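Local coordinates for heroin esterase (PDB 1LZL), which probably hydrolyses the acetyl ester groups of heroin, as an acetyl esterase of the alpha/beta hydrolase fold, at residues Ile37-Leu51 with Glu96-Glu108. Sequence-based numbering, arbitrary orientation. Where two conformers were deposited one is given.
Sequences IGAMLADLSFDGVSL and ESSDPFCVEVARE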
ATOM      1  N   ILE A  37      11.233 -10.078   6.349  1.00 40.61           N
ATOM      2  CA  ILE A  37      10.221 -10.596   5.424  1.00 51.79           C
ATOM      3  C   ILE A  37      10.607 -11.977   4.895  1.00 55.82           C
ATOM      4  O   ILE A  37       9.835 -12.943   4.974  1.00 63.33           O
ATOM      5  CB  ILE A  37       9.940  -9.627   4.248  1.00 56.83           C
ATOM      6  CG1 ILE A  37       8.659  -8.792   4.402  1.00 59.41           C
ATOM      7  CG2 ILE A  37       9.911 -10.322   2.889  1.00 57.06           C
ATOM      8  CD1 ILE A  37       8.169  -8.644   5.826  1.00 55.07           C
ATOM      9  N   GLY A  38      11.797 -12.160   4.325  1.00 58.08           N
ATOM     10  CA  GLY A  38      12.181 -13.446   3.756  1.00 60.16           C
ATOM     11  C   GLY A  38      12.090 -14.589   4.747  1.00 62.63           C
ATOM     12  O   GLY A  38      11.825 -15.741   4.389  1.00 58.00           O
ATOM     13  N   ALA A  39      12.314 -14.279   6.023  1.00 61.04           N
ATOM     14  CA  ALA A  39      12.090 -15.298   7.039  1.00 61.79           C
ATOM     15  C   ALA A  39      10.658 -15.808   6.928  1.00 57.76           C
ATOM     16  O   ALA A  39      10.376 -17.004   7.068  1.00 70.37           O
ATOM     17  CB  ALA A  39      12.398 -14.764   8.435  1.00 58.67           C
ATOM     18  N   MET A  40       9.724 -14.908   6.662  1.00 49.42           N
ATOM     19  CA  MET A  40       8.313 -15.286   6.605  1.00 48.91           C
ATOM     20  C   MET A  40       7.980 -15.977   5.283  1.00 39.99           C
ATOM     21  O   MET A  40       7.062 -16.807   5.259  1.00 47.81           O
ATOM     22  CB  MET A  40       7.428 -14.058   6.833  1.00 51.32           C
ATOM     23  CG  MET A  40       6.575 -13.570   5.671  1.00 52.74           C
ATOM     24  SD  MET A  40       6.020 -11.866   5.940  1.00133.16           S
ATOM     25  CE  MET A  40       6.487 -11.605   7.653  1.00 97.82           C
ATOM     26  N   LEU A  41       8.663 -15.669   4.185  1.00 38.07           N
ATOM     27  CA  LEU A  41       8.325 -16.267   2.893  1.00 24.90           C
ATOM     28  C   LEU A  41       8.768 -17.710   2.768  1.00 23.41           C
ATOM     29  O   LEU A  41       8.281 -18.479   1.965  1.00 22.45           O
ATOM     30  CB  LEU A  41       9.018 -15.451   1.795  1.00 22.13           C
ATOM     31  CG  LEU A  41       8.573 -14.004   1.745  1.00 20.84           C
ATOM     32  CD1 LEU A  41       9.371 -13.192   0.716  1.00 24.37           C
ATOM     33  CD2 LEU A  41       7.071 -13.922   1.453  1.00 21.37           C
ATOM     34  N   ALA A  42       9.750 -18.107   3.582  1.00 29.66           N
ATOM     35  CA  ALA A  42      10.283 -19.457   3.523  1.00 32.98           C
ATOM     36  C   ALA A  42       9.278 -20.588   3.652  1.00 31.06           C
ATOM     37  O   ALA A  42       9.372 -21.603   2.959  1.00 37.50           O
ATOM     38  CB  ALA A  42      11.285 -19.628   4.669  1.00 24.10           C
ATOM     39  N   ASP A  43       8.332 -20.413   4.563  1.00 28.87           N
ATOM     40  CA  ASP A  43       7.386 -21.494   4.846  1.00 34.32           C
ATOM     41  C   ASP A  43       5.997 -21.156   4.315  1.00 30.50           C
ATOM     42  O   ASP A  43       4.993 -21.788   4.648  1.00 28.88           O
ATOM     43  CB  ASP A  43       7.430 -21.773   6.358  1.00 38.66           C
ATOM     44  CG  ASP A  43       8.852 -21.682   6.903  1.00 44.30           C
ATOM     45  OD1 ASP A  43       9.705 -22.479   6.432  1.00 55.38           O
ATOM     46  OD2 ASP A  43       9.151 -20.833   7.782  1.00 59.65           O
ATOM     47  N   LEU A  44       5.897 -20.130   3.462  1.00 28.81           N
ATOM     48  CA  LEU A  44       4.585 -19.709   2.949  1.00 22.43           C
ATOM     49  C   LEU A  44       3.977 -20.767   2.029  1.00 21.50           C
ATOM     50  O   LEU A  44       4.593 -21.263   1.090  1.00 25.72           O
ATOM     51  CB  LEU A  44       4.686 -18.383   2.197  1.00 21.64           C
ATOM     52  CG  LEU A  44       3.454 -17.812   1.490  1.00 18.37           C
ATOM     53  CD1 LEU A  44       2.332 -17.428   2.482  1.00 21.76           C
ATOM     54  CD2 LEU A  44       3.844 -16.573   0.697  1.00 16.99           C
ATOM     55  N   SER A  45       2.716 -21.109   2.273  1.00 21.17           N
ATOM     56  CA  SER A  45       1.967 -22.042   1.451  1.00 19.79           C
ATOM     57  C   SER A  45       1.322 -21.349   0.259  1.00 20.66           C
ATOM     58  O   SER A  45       0.670 -20.297   0.399  1.00 19.63           O
ATOM     59  CB  SER A  45       0.866 -22.744   2.292  1.00 19.25           C
ATOM     60  OG  SER A  45       0.048 -23.531   1.453  1.00 21.88           O
ATOM     61  N   PHE A  46       1.517 -21.989  -0.891  1.00 19.31           N
ATOM     62  CA  PHE A  46       0.893 -21.571  -2.125  1.00 18.55           C
ATOM     63  C   PHE A  46      -0.178 -22.551  -2.580  1.00 18.71           C
ATOM     64  O   PHE A  46      -0.603 -22.608  -3.715  1.00 20.50           O
ATOM     65  CB  PHE A  46       1.967 -21.390  -3.193  1.00 19.33           C
ATOM     66  CG  PHE A  46       2.858 -20.177  -3.000  1.00 19.68           C
ATOM     67  CD1 PHE A  46       3.875 -20.130  -2.079  1.00 18.97           C
ATOM     68  CD2 PHE A  46       2.610 -19.051  -3.799  1.00 22.12           C
ATOM     69  CE1 PHE A  46       4.645 -18.990  -1.935  1.00 20.97           C
ATOM     70  CE2 PHE A  46       3.406 -17.916  -3.669  1.00 22.14           C
ATOM     71  CZ  PHE A  46       4.435 -17.872  -2.734  1.00 19.86           C
ATOM     72  N   ASP A  47      -0.663 -23.362  -1.621  1.00 21.77           N
ATOM     73  CA  ASP A  47      -1.751 -24.289  -1.917  1.00 22.24           C
ATOM     74  C   ASP A  47      -2.961 -23.544  -2.463  1.00 25.18           C
ATOM     75  O   ASP A  47      -3.344 -22.521  -1.920  1.00 21.49           O
ATOM     76  CB  ASP A  47      -2.178 -25.085  -0.678  1.00 34.01           C
ATOM     77  CG  ASP A  47      -2.978 -26.316  -1.066  1.00 48.97           C
ATOM     78  OD1 ASP A  47      -2.517 -27.128  -1.904  1.00 59.07           O
ATOM     79  OD2 ASP A  47      -4.094 -26.459  -0.521  1.00 59.38           O
ATOM     80  N   GLY A  48      -3.542 -24.084  -3.527  1.00 22.98           N
ATOM     81  CA  GLY A  48      -4.699 -23.614  -4.200  1.00 21.47           C
ATOM     82  C   GLY A  48      -4.458 -22.393  -5.067  1.00 20.34           C
ATOM     83  O   GLY A  48      -5.434 -21.844  -5.572  1.00 21.54           O
ATOM     84  N   VAL A  49      -3.249 -21.919  -5.261  1.00 17.56           N
ATOM     85  CA  VAL A  49      -3.041 -20.768  -6.147  1.00 18.32           C
ATOM     86  C   VAL A  49      -1.803 -21.004  -7.002  1.00 17.95           C
ATOM     87  O   VAL A  49      -1.036 -21.931  -6.699  1.00 19.35           O
ATOM     88  CB  VAL A  49      -2.879 -19.422  -5.407  1.00 17.88           C
ATOM     89  CG1 VAL A  49      -4.023 -19.162  -4.453  1.00 19.38           C
ATOM     90  CG2 VAL A  49      -1.537 -19.366  -4.668  1.00 19.90           C
ATOM     91  N   SER A  50      -1.641 -20.209  -8.060  1.00 16.38           N
ATOM     92  CA  SER A  50      -0.396 -20.254  -8.832  1.00 17.02           C
ATOM     93  C   SER A  50       0.112 -18.822  -9.085  1.00 15.66           C
ATOM     94  O   SER A  50      -0.715 -17.912  -9.083  1.00 17.63           O
ATOM     95  CB  SER A  50      -0.517 -21.045 -10.117  0.63 19.72           C
ATOM     96  OG  SER A  50      -1.261 -20.403 -11.115  0.63 22.88           O
ATOM     97  N   LEU A  51       1.404 -18.675  -9.250  1.00 15.16           N
ATOM     98  CA  LEU A  51       2.059 -17.376  -9.438  1.00 14.51           C
ATOM     99  C   LEU A  51       2.827 -17.427 -10.730  1.00 16.45           C
ATOM    100  O   LEU A  51       3.603 -18.366 -10.980  1.00 17.17           O
ATOM    101  CB  LEU A  51       2.946 -17.063  -8.218  1.00 18.01           C
ATOM    102  CG  LEU A  51       3.507 -15.635  -8.065  1.00 17.94           C
ATOM    103  CD1 LEU A  51       3.928 -15.323  -6.650  1.00 15.49           C
ATOM    104  CD2 LEU A  51       4.716 -15.397  -8.959  1.00 20.15           C
ATOM    105  N   GLU A  96       7.825  -9.422  -3.652  1.00 12.32           N
ATOM    106  CA  GLU A  96       7.603 -10.747  -3.024  1.00 12.53           C
ATOM    107  C   GLU A  96       7.270 -10.629  -1.546  1.00 12.09           C
ATOM    108  O   GLU A  96       6.655 -11.510  -0.931  1.00 12.48           O
ATOM    109  CB  GLU A  96       8.875 -11.581  -3.237  1.00 19.70           C
ATOM    110  CG  GLU A  96       8.808 -13.002  -2.761  1.00 29.88           C
ATOM    111  CD  GLU A  96      10.202 -13.590  -2.578  1.00 33.29           C
ATOM    112  OE1 GLU A  96      11.226 -12.922  -2.879  1.00 31.93           O
ATOM    113  OE2 GLU A  96      10.234 -14.764  -2.125  1.00 34.93           O
ATOM    114  N   SER A  97       7.675  -9.555  -0.897  1.00 12.19           N
ATOM    115  CA  SER A  97       7.393  -9.386   0.529  1.00 13.84           C
ATOM    116  C   SER A  97       5.884  -9.364   0.769  1.00 13.70           C
ATOM    117  O   SER A  97       5.497  -9.662   1.911  1.00 15.26           O
ATOM    118  CB  SER A  97       8.075  -8.139   1.109  1.00 16.54           C
ATOM    119  OG  SER A  97       7.448  -6.957   0.625  1.00 15.82           O
ATOM    120  N   SER A  98       5.068  -9.054  -0.244  1.00 11.78           N
ATOM    121  CA  SER A  98       3.616  -9.095  -0.081  1.00 10.98           C
ATOM    122  C   SER A  98       2.994 -10.396  -0.573  1.00 11.81           C
ATOM    123  O   SER A  98       1.749 -10.501  -0.588  1.00 11.61           O
ATOM    124  CB  SER A  98       2.971  -7.917  -0.808  1.00 13.86           C
ATOM    125  OG  SER A  98       3.238  -6.679  -0.224  1.00 16.74           O
ATOM    126  N   ASP A  99       3.801 -11.377  -0.943  1.00 11.40           N
ATOM    127  CA  ASP A  99       3.187 -12.647  -1.349  1.00 12.41           C
ATOM    128  C   ASP A  99       2.205 -13.227  -0.332  1.00 11.38           C
ATOM    129  O   ASP A  99       1.152 -13.697  -0.780  1.00 12.70           O
ATOM    130  CB  ASP A  99       4.281 -13.690  -1.610  1.00 14.10           C
ATOM    131  CG  ASP A  99       4.964 -13.633  -2.946  1.00 15.76           C
ATOM    132  OD1 ASP A  99       4.655 -12.771  -3.813  1.00 14.65           O
ATOM    133  OD2 ASP A  99       5.854 -14.486  -3.206  1.00 18.36           O
ATOM    134  N   PRO A 100       2.424 -13.177   0.973  1.00 13.32           N
ATOM    135  CA  PRO A 100       1.437 -13.779   1.897  1.00 12.84           C
ATOM    136  C   PRO A 100       0.029 -13.243   1.711  1.00 14.55           C
ATOM    137  O   PRO A 100      -0.941 -13.984   1.556  1.00 12.93           O
ATOM    138  CB  PRO A 100       2.018 -13.435   3.275  1.00 13.12           C
ATOM    139  CG  PRO A 100       3.508 -13.417   3.046  1.00 14.15           C
ATOM    140  CD  PRO A 100       3.602 -12.678   1.723  1.00 13.08           C
ATOM    141  N   PHE A 101      -0.085 -11.919   1.654  1.00 12.03           N
ATOM    142  CA  PHE A 101      -1.397 -11.282   1.495  1.00 11.83           C
ATOM    143  C   PHE A 101      -1.977 -11.589   0.122  1.00 11.66           C
ATOM    144  O   PHE A 101      -3.182 -11.846  -0.008  1.00 11.10           O
ATOM    145  CB  PHE A 101      -1.304  -9.757   1.721  1.00 13.48           C
ATOM    146  CG  PHE A 101      -2.651  -9.049   1.581  1.00 13.26           C
ATOM    147  CD1 PHE A 101      -3.709  -9.419   2.423  1.00 14.99           C
ATOM    148  CD2 PHE A 101      -2.839  -8.073   0.602  1.00 13.07           C
ATOM    149  CE1 PHE A 101      -4.947  -8.778   2.278  1.00 14.04           C
ATOM    150  CE2 PHE A 101      -4.054  -7.388   0.490  1.00 12.13           C
ATOM    151  CZ  PHE A 101      -5.102  -7.768   1.335  1.00 12.88           C
ATOM    152  N   CYS A 102      -1.146 -11.534  -0.918  1.00 11.35           N
ATOM    153  CA  CYS A 102      -1.688 -11.748  -2.276  1.00 12.64           C
ATOM    154  C   CYS A 102      -2.207 -13.184  -2.436  1.00 12.29           C
ATOM    155  O   CYS A 102      -3.234 -13.421  -3.063  1.00 13.59           O
ATOM    156  CB  CYS A 102      -0.608 -11.396  -3.310  1.00 12.77           C
ATOM    157  SG  CYS A 102      -0.235  -9.613  -3.265  1.00 13.72           S
ATOM    158  N   VAL A 103      -1.460 -14.142  -1.847  1.00 14.27           N
ATOM    159  CA  VAL A 103      -1.945 -15.524  -1.862  1.00 14.20           C
ATOM    160  C   VAL A 103      -3.268 -15.626  -1.107  1.00 14.10           C
ATOM    161  O   VAL A 103      -4.223 -16.287  -1.538  1.00 15.01           O
ATOM    162  CB  VAL A 103      -0.876 -16.438  -1.245  1.00 15.28           C
ATOM    163  CG1 VAL A 103      -1.433 -17.815  -0.893  1.00 14.14           C
ATOM    164  CG2 VAL A 103       0.289 -16.566  -2.226  1.00 17.07           C
ATOM    165  N   GLU A 104      -3.341 -14.954   0.055  1.00 14.19           N
ATOM    166  CA  GLU A 104      -4.587 -14.996   0.837  1.00 15.08           C
ATOM    167  C   GLU A 104      -5.802 -14.540   0.052  1.00 13.47           C
ATOM    168  O   GLU A 104      -6.894 -15.132   0.045  1.00 14.97           O
ATOM    169  CB  GLU A 104      -4.411 -14.166   2.143  1.00 18.66           C
ATOM    170  CG  GLU A 104      -5.609 -14.370   3.072  1.00 31.32           C
ATOM    171  CD  GLU A 104      -5.560 -13.656   4.405  1.00 31.07           C
ATOM    172  OE1 GLU A 104      -4.837 -12.626   4.469  1.00 52.22           O
ATOM    173  OE2 GLU A 104      -6.235 -14.083   5.396  1.00 33.33           O
ATOM    174  N   VAL A 105      -5.622 -13.405  -0.641  1.00 13.67           N
ATOM    175  CA  VAL A 105      -6.738 -12.843  -1.426  1.00 13.22           C
ATOM    176  C   VAL A 105      -7.129 -13.825  -2.544  1.00 12.73           C
ATOM    177  O   VAL A 105      -8.314 -14.083  -2.757  1.00 13.81           O
ATOM    178  CB  VAL A 105      -6.303 -11.477  -1.991  1.00 12.20           C
ATOM    179  CG1 VAL A 105      -7.241 -11.013  -3.081  1.00 13.76           C
ATOM    180  CG2 VAL A 105      -6.193 -10.475  -0.828  1.00 14.89           C
ATOM    181  N   ALA A 106      -6.120 -14.356  -3.247  1.00 12.50           N
ATOM    182  CA  ALA A 106      -6.447 -15.250  -4.364  1.00 12.71           C
ATOM    183  C   ALA A 106      -7.126 -16.510  -3.852  1.00 15.04           C
ATOM    184  O   ALA A 106      -8.126 -16.990  -4.364  1.00 17.06           O
ATOM    185  CB  ALA A 106      -5.206 -15.622  -5.149  1.00 12.83           C
ATOM    186  N   ARG A 107      -6.600 -17.100  -2.780  1.00 14.95           N
ATOM    187  CA  ARG A 107      -7.167 -18.341  -2.261  1.00 16.15           C
ATOM    188  C   ARG A 107      -8.533 -18.120  -1.621  1.00 17.40           C
ATOM    189  O   ARG A 107      -9.477 -18.874  -1.869  1.00 22.30           O
ATOM    190  CB  ARG A 107      -6.154 -18.945  -1.264  1.00 18.15           C
ATOM    191  CG  ARG A 107      -6.658 -20.248  -0.649  1.00 21.47           C
ATOM    192  CD  ARG A 107      -5.844 -20.693   0.563  1.00 26.17           C
ATOM    193  NE  ARG A 107      -4.517 -21.143   0.132  1.00 26.95           N
ATOM    194  CZ  ARG A 107      -3.429 -20.616   0.688  1.00 23.92           C
ATOM    195  NH1 ARG A 107      -3.566 -19.677   1.635  1.00 24.61           N
ATOM    196  NH2 ARG A 107      -2.253 -21.045   0.271  1.00 21.27           N
ATOM    197  N   GLU A 108      -8.709 -17.079  -0.794  1.00 15.02           N
ATOM    198  CA  GLU A 108      -9.957 -16.987  -0.034  1.00 15.53           C
ATOM    199  C   GLU A 108     -11.056 -16.329  -0.850  1.00 15.92           C
ATOM    200  O   GLU A 108     -12.229 -16.684  -0.663  1.00 19.28           O
ATOM    201  CB  GLU A 108      -9.793 -16.176   1.252  1.00 16.83           C
ATOM    202  CG  GLU A 108      -8.803 -16.775   2.232  1.00 19.07           C
ATOM    203  CD  GLU A 108      -9.229 -18.192   2.590  1.00 23.52           C
ATOM    204  OE1 GLU A 108     -10.454 -18.433   2.641  1.00 32.38           O
ATOM    205  OE2 GLU A 108      -8.346 -19.043   2.794  1.00 26.73           O
TER
HETATM  206  O   HOH W   1      -0.669 -19.010   2.439  1.00 22.80           O
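The backbone oxygen of Asp47 is gripped side-on by Arg107, through NE at 2.7 Å and NH2 at 2.9 Å. The NH2 bond lies in the carbonyl plane, on a lone pair; NE is tilted 25° from that plane. NH2 also donates to Ser45 O at 3.0 Å, from above that carbonyl's plane. A water accepts from Arg107 NH1 and donates to Ser45 O, so the guanidinium is fixed along its edge. The Arg107 chain leaves the helix with CG anti to the backbone N and bends at chi3 (-71°), which carries the guanidinium to the loop. A leucine here would probably leave the carbonyls of Ser45 and Asp47 without their charged donor and the turn freer to move. Ser45 OG accepts from Asp47 N in an ST turn, and an overlapping type II turn from Phe46 to Val49 leads into strand 49-56. In this alpha/beta hydrolase fold, that strand is an outermost one of the central sheet, and helix 99-109 packs across a face of the sheet there, Ala106 touching Val70 of the next strand. Val49 CG1 rests on Ala106 CB at 3.8 Å. Phe46 lays CE2 against Val103 CG2 at 3.7 Å, and its ring edge faces Asp99 OD2, which is salt-bridged to Arg68. Toward the helix N-terminus, Leu41 and Leu44 cross Pro100 at about right angles, with Leu41 CD2 3.7 Å from Pro100 CD. Ile37 straddles Ser97 CB with CG1 and CG2, each 3.4 Å away, a tight fit.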